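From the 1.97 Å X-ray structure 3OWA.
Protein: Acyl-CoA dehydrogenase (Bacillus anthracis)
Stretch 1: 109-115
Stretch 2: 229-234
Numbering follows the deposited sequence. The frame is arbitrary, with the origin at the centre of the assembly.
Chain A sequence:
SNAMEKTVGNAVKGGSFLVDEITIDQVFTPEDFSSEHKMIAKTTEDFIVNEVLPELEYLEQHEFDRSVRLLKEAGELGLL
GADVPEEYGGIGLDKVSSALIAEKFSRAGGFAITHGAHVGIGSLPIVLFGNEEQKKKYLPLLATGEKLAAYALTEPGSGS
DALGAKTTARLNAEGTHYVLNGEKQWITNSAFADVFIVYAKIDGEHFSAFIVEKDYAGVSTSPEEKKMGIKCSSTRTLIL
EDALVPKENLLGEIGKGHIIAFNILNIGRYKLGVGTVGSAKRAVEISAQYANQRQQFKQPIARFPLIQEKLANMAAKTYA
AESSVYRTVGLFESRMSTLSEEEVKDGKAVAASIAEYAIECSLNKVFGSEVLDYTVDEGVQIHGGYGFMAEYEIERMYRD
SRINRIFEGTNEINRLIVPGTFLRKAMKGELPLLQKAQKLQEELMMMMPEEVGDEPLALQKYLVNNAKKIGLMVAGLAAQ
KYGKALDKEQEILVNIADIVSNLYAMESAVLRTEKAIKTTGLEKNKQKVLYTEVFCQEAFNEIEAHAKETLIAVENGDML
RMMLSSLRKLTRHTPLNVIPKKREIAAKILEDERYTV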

# COMPACT_ATOMS: atom_id res chain seq x y z
N GLY A 109 15.62 -11.61 -0.18
CA GLY A 109 15.41 -10.21 0.21
C GLY A 109 16.47 -9.29 -0.37
O GLY A 109 16.72 -9.28 -1.58
N GLY A 110 17.04 -8.45 0.49
CA GLY A 110 18.00 -7.46 0.06
C GLY A 110 19.26 -8.03 -0.57
O GLY A 110 19.94 -7.36 -1.31
N PHE A 111 19.61 -9.27 -0.28
CA PHE A 111 20.71 -9.87 -0.98
C PHE A 111 20.47 -9.95 -2.50
O PHE A 111 21.42 -10.10 -3.26
CB PHE A 111 21.04 -11.27 -0.38
CG PHE A 111 22.37 -11.80 -0.81
CD1 PHE A 111 23.55 -11.14 -0.44
CD2 PHE A 111 22.46 -12.96 -1.56
CE1 PHE A 111 24.78 -11.62 -0.84
CE2 PHE A 111 23.70 -13.45 -1.97
CZ PHE A 111 24.85 -12.79 -1.60
N ALA A 112 19.21 -9.93 -2.94
CA ALA A 112 18.90 -9.97 -4.39
C ALA A 112 19.30 -8.62 -4.97
O ALA A 112 19.66 -8.52 -6.15
CB ALA A 112 17.41 -10.17 -4.67
N ILE A 113 19.19 -7.59 -4.15
CA ILE A 113 19.56 -6.26 -4.58
C ILE A 113 21.05 -6.17 -4.72
O ILE A 113 21.55 -5.66 -5.74
CB ILE A 113 19.05 -5.19 -3.55
CG1 ILE A 113 17.51 -5.28 -3.42
CG2 ILE A 113 19.54 -3.77 -3.94
CD1 ILE A 113 16.74 -5.29 -4.72
N THR A 114 21.77 -6.73 -3.74
CA THR A 114 23.23 -6.83 -3.79
C THR A 114 23.68 -7.52 -5.05
O THR A 114 24.54 -7.05 -5.81
CB THR A 114 23.73 -7.63 -2.55
OG1 THR A 114 23.42 -6.89 -1.36
CG2 THR A 114 25.25 -7.94 -2.59
N HIS A 115 23.12 -8.70 -5.29
CA HIS A 115 23.50 -9.47 -6.45
C HIS A 115 23.15 -8.72 -7.75
O HIS A 115 23.98 -8.61 -8.67
CB HIS A 115 22.78 -10.81 -6.40
CG HIS A 115 22.90 -11.61 -7.65
ND1 HIS A 115 21.96 -11.56 -8.65
CD2 HIS A 115 23.84 -12.50 -8.05
CE1 HIS A 115 22.32 -12.37 -9.63
NE2 HIS A 115 23.47 -12.94 -9.30
N GLY A 229 13.87 -0.88 4.70
CA GLY A 229 13.89 -2.28 4.29
C GLY A 229 15.15 -2.57 3.49
O GLY A 229 16.05 -1.74 3.45
N ILE A 230 15.18 -3.74 2.82
CA ILE A 230 16.42 -4.25 2.20
C ILE A 230 17.65 -3.91 3.06
O ILE A 230 18.70 -3.47 2.59
CB ILE A 230 16.61 -3.87 0.70
CG1 ILE A 230 16.70 -2.35 0.46
CG2 ILE A 230 15.49 -4.53 -0.14
CD1 ILE A 230 17.16 -1.94 -1.00
N LYS A 231 17.51 -4.12 4.34
CA LYS A 231 18.56 -3.75 5.29
C LYS A 231 19.88 -4.45 5.08
O LYS A 231 20.91 -3.92 5.40
CB LYS A 231 18.07 -4.02 6.71
CG LYS A 231 16.95 -3.03 7.14
CD LYS A 231 16.49 -3.37 8.56
CE LYS A 231 15.56 -2.30 9.09
NZ LYS A 231 15.35 -2.47 10.58
N CYS A 232 19.87 -5.65 4.51
CA CYS A 232 21.13 -6.29 4.27
C CYS A 232 21.84 -5.81 3.00
O CYS A 232 22.97 -6.20 2.77
CB CYS A 232 20.92 -7.80 4.19
SG CYS A 232 19.97 -8.24 2.83
N SER A 233 21.24 -4.92 2.19
CA SER A 233 21.98 -4.31 1.09
C SER A 233 22.83 -3.13 1.60
O SER A 233 22.30 -2.18 2.24
CB SER A 233 20.97 -3.82 0.04
OG SER A 233 21.63 -3.18 -1.06
N SER A 234 24.12 -3.09 1.27
CA SER A 234 24.97 -1.97 1.68
C SER A 234 24.58 -0.71 0.91
O SER A 234 24.38 -0.80 -0.31
CB SER A 234 26.44 -2.30 1.39
OG SER A 234 27.19 -1.05 1.48
O HOH W 1 24.31 -4.53 -1.27
O HOH W 2 24.18 -7.93 1.07

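No direct hydrogen bond links the two stretches; packing and two bridging waters join them, and together they bury 278 Å², both sides summed. The backbones come closest where Gly-110 CA lies 4.2 Å from Ile-230 CA. Such an approach requires glycine: an ideal CB on Gly-110 would fall 2.8 Å from Cys-232 SG, a clash, and 3.2 Å from Ile-230 CA.

Stretch 2 meets stretch 1 with a type I turn from Ile-230 to Ser-233, closed by Ser-233 N to Ile-230 O at 3.0 Å. The turn directs the CA-to-CB bonds of Ile-230, Cys-232 and Ser-233 toward stretch 1 and that of Lys-231 away, leaving the lysine, its chi angles m, t, t, t, without contact here. Cys-232, with chi1 at 66° (p), places SG 3.3 Å from Phe-111 N and 3.5 Å from Gly-110 C, so the sulfur packs against the peptide between these residues. Phe-111 turns its CB away and contributes mainly backbone.

With chi1 at 62° (p), Ile-230 places CG2 3.9 Å from both Gly-110 CA and Ile-113 CG1; chi2 (t) sets CD1. Chi1 of Ile-113 (-59°, m) places its CG1 and CG2, and Ile-113 CG2 is near both Ile-230 CD1 (4.2 Å) and Ser-233 OG (3.6 Å), the latter a van der Waals approach.

The polar side chains meet through water. Thr-114 (chi1 -65°, m) and Ser-233 (chi1 179°, t) hold OG1 and OG 4.1 Å apart, too far for a direct bond. Water 1 spans the gap, 2.5 Å from Thr-114 OG1 and 3.0 Å from Ser-233 OG, and accepts from Ser-234 N at 2.9 Å. Water 2 lies 2.8 Å from Thr-114 OG1 and donates to Cys-232 O at 2.7 Å. One small hydroxyl thus serves both bridges within a buried site.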